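Local coordinates for protein DPSA (Streptomyces coelicolor, PDB 4CY9) that probably oxidises ferrous iron and stores it as ferric mineral inside a hollow twelve-subunit shell of the Dps family, and may bind DNA, at residues R27-N32 and P86-A91. Sequence-based numbering, arbitrary orientation.
Sequences RLHALN and PGALVA
Ala88 and Leu89 meet the imidazole of His29 largely through backbone atoms, a worked example of how a short helix can settle on a long one without a polar link between the two segments. Ala88 comes first: its carbonyl O lies over the ring face, 4.0 Å from His29 NE2, too long for a hydrogen bond. That nitrogen hydrogen-bonds instead to Glu92 at the end of the same short helix, a link that probably limits rotation of the imidazole. The backbone N of Ala88 makes a weak hydrogen bond to Asp97 of a second subunit. Helix 86-92 is the short helix that Dps proteins carry in the connection between the second and third helices of the ferritin-like four-helix bundle; here segment 86-91 crosses segment 27-32 at -110°, their axes 9.9 Å apart at closest approach. Next along, Leu89 supplies a CH-pi contact, its CA 3.9 Å from the centroid of the His29 ring and displaced toward the rim. With CG of Leu89 anti to its own backbone N (chi1 -170°), the branched end passes alongside the imidazole and leaves CD1 3.8 Å from CB of Asn32 and 3.9 Å from O of His29. Only the aliphatic base of Asn32 is used here, while its OD1 is hydrogen-bonded to His35. Beyond Leu89, the side chain of Val90 sets out away from residues 27-32 and packs on Val90 of the second subunit.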
loop_
_atom_site.group_PDB
_atom_site.type_symbol
_atom_site.label_atom_id
_atom_site.label_comp_id
_atom_site.label_asym_id
_atom_site.label_seq_id
_atom_site.Cartn_x
_atom_site.Cartn_y
_atom_site.Cartn_z
ATOM N N ARG A 27 0.113 17.344 32.409
ATOM C CA ARG A 27 0.929 17.062 31.257
ATOM C C ARG A 27 -0.014 17.025 30.006
ATOM O O ARG A 27 0.456 17.427 28.918
ATOM C CB ARG A 27 1.559 15.689 31.346
ATOM C CG ARG A 27 2.701 15.659 32.422
ATOM C CD ARG A 27 3.802 16.668 32.169
ATOM N NE ARG A 27 3.527 17.940 32.857
ATOM C CZ ARG A 27 3.821 19.155 32.364
ATOM N NH1 ARG A 27 4.290 19.360 31.082
ATOM N NH2 ARG A 27 3.772 20.233 33.200
ATOM N N LEU A 28 -1.239 16.535 30.157
ATOM C CA LEU A 28 -2.186 16.552 28.992
ATOM C C LEU A 28 -2.522 17.993 28.586
ATOM O O LEU A 28 -2.475 18.319 27.371
ATOM C CB LEU A 28 -3.449 15.772 29.359
ATOM C CG LEU A 28 -4.560 15.807 28.301
ATOM C CD1 LEU A 28 -4.024 15.158 26.959
ATOM C CD2 LEU A 28 -5.691 14.882 28.825
ATOM N N HIS A 29 -2.759 18.932 29.537
ATOM C CA HIS A 29 -2.926 20.319 29.055
ATOM C C HIS A 29 -1.718 20.830 28.311
ATOM O O HIS A 29 -1.844 21.527 27.351
ATOM C CB HIS A 29 -3.122 21.238 30.344
ATOM C CG HIS A 29 -4.439 20.983 31.028
ATOM N ND1 HIS A 29 -5.604 20.702 30.356
ATOM C CD2 HIS A 29 -4.748 21.020 32.389
ATOM C CE1 HIS A 29 -6.606 20.548 31.297
ATOM N NE2 HIS A 29 -6.077 20.721 32.505
ATOM N N ALA A 30 -0.519 20.487 28.822
ATOM C CA ALA A 30 0.691 20.931 28.085
ATOM C C ALA A 30 0.789 20.361 26.667
ATOM O O ALA A 30 1.220 21.110 25.763
ATOM C CB ALA A 30 2.009 20.710 28.873
ATOM N N LEU A 31 0.462 19.085 26.512
ATOM C CA LEU A 31 0.588 18.486 25.170
ATOM C C LEU A 31 -0.522 19.068 24.274
ATOM O O LEU A 31 -0.239 19.326 23.091
ATOM C CB LEU A 31 0.409 16.951 25.286
ATOM C CG LEU A 31 1.680 16.332 25.962
ATOM C CD1 LEU A 31 1.235 14.838 26.271
ATOM C CD2 LEU A 31 2.901 16.285 24.978
ATOM N N ASN A 32 -1.738 19.328 24.814
ATOM C CA ASN A 32 -2.772 19.890 23.930
ATOM C C ASN A 32 -2.431 21.296 23.574
ATOM O O ASN A 32 -2.568 21.697 22.403
ATOM C CB ASN A 32 -4.095 19.859 24.681
ATOM C CG ASN A 32 -4.733 18.443 24.663
ATOM O OD1 ASN A 32 -4.425 17.596 23.813
ATOM N ND2 ASN A 32 -5.700 18.205 25.636
ATOM N N PRO A 86 -10.839 23.492 26.010
ATOM C CA PRO A 86 -9.859 24.559 26.068
ATOM C C PRO A 86 -10.096 25.514 27.267
ATOM O O PRO A 86 -9.134 26.094 27.734
ATOM C CB PRO A 86 -10.093 25.340 24.713
ATOM C CG PRO A 86 -11.543 24.980 24.278
ATOM C CD PRO A 86 -11.666 23.492 24.749
ATOM N N GLY A 87 -11.335 25.632 27.726
ATOM C CA GLY A 87 -11.553 26.544 28.940
ATOM C C GLY A 87 -10.839 25.903 30.184
ATOM O O GLY A 87 -10.169 26.635 30.918
ATOM N N ALA A 88 -10.907 24.606 30.314
ATOM C CA ALA A 88 -10.182 23.970 31.404
ATOM C C ALA A 88 -8.712 24.079 31.266
ATOM O O ALA A 88 -7.977 24.270 32.220
ATOM C CB ALA A 88 -10.599 22.470 31.486
ATOM N N LEU A 89 -8.221 23.850 30.026
ATOM C CA LEU A 89 -6.793 24.010 29.771
ATOM C C LEU A 89 -6.331 25.414 30.160
ATOM O O LEU A 89 -5.315 25.577 30.876
ATOM C CB LEU A 89 -6.605 23.765 28.237
ATOM C CG LEU A 89 -5.139 23.645 27.758
ATOM C CD1 LEU A 89 -5.163 23.153 26.252
ATOM C CD2 LEU A 89 -4.448 24.975 27.749
ATOM N N VAL A 90 -7.058 26.441 29.698
ATOM C CA VAL A 90 -6.579 27.791 30.029
ATOM C C VAL A 90 -6.718 28.126 31.571
ATOM O O VAL A 90 -5.830 28.827 32.076
ATOM C CB VAL A 90 -7.449 28.784 29.181
ATOM C CG1 VAL A 90 -7.198 30.256 29.631
ATOM C CG2 VAL A 90 -7.006 28.673 27.671
ATOM N N ALA A 91 -7.717 27.576 32.171
ATOM C CA ALA A 91 -7.916 27.809 33.652
ATOM C C ALA A 91 -6.838 27.108 34.463
ATOM O O ALA A 91 -6.409 27.628 35.494
ATOM C CB ALA A 91 -9.263 27.329 34.047
#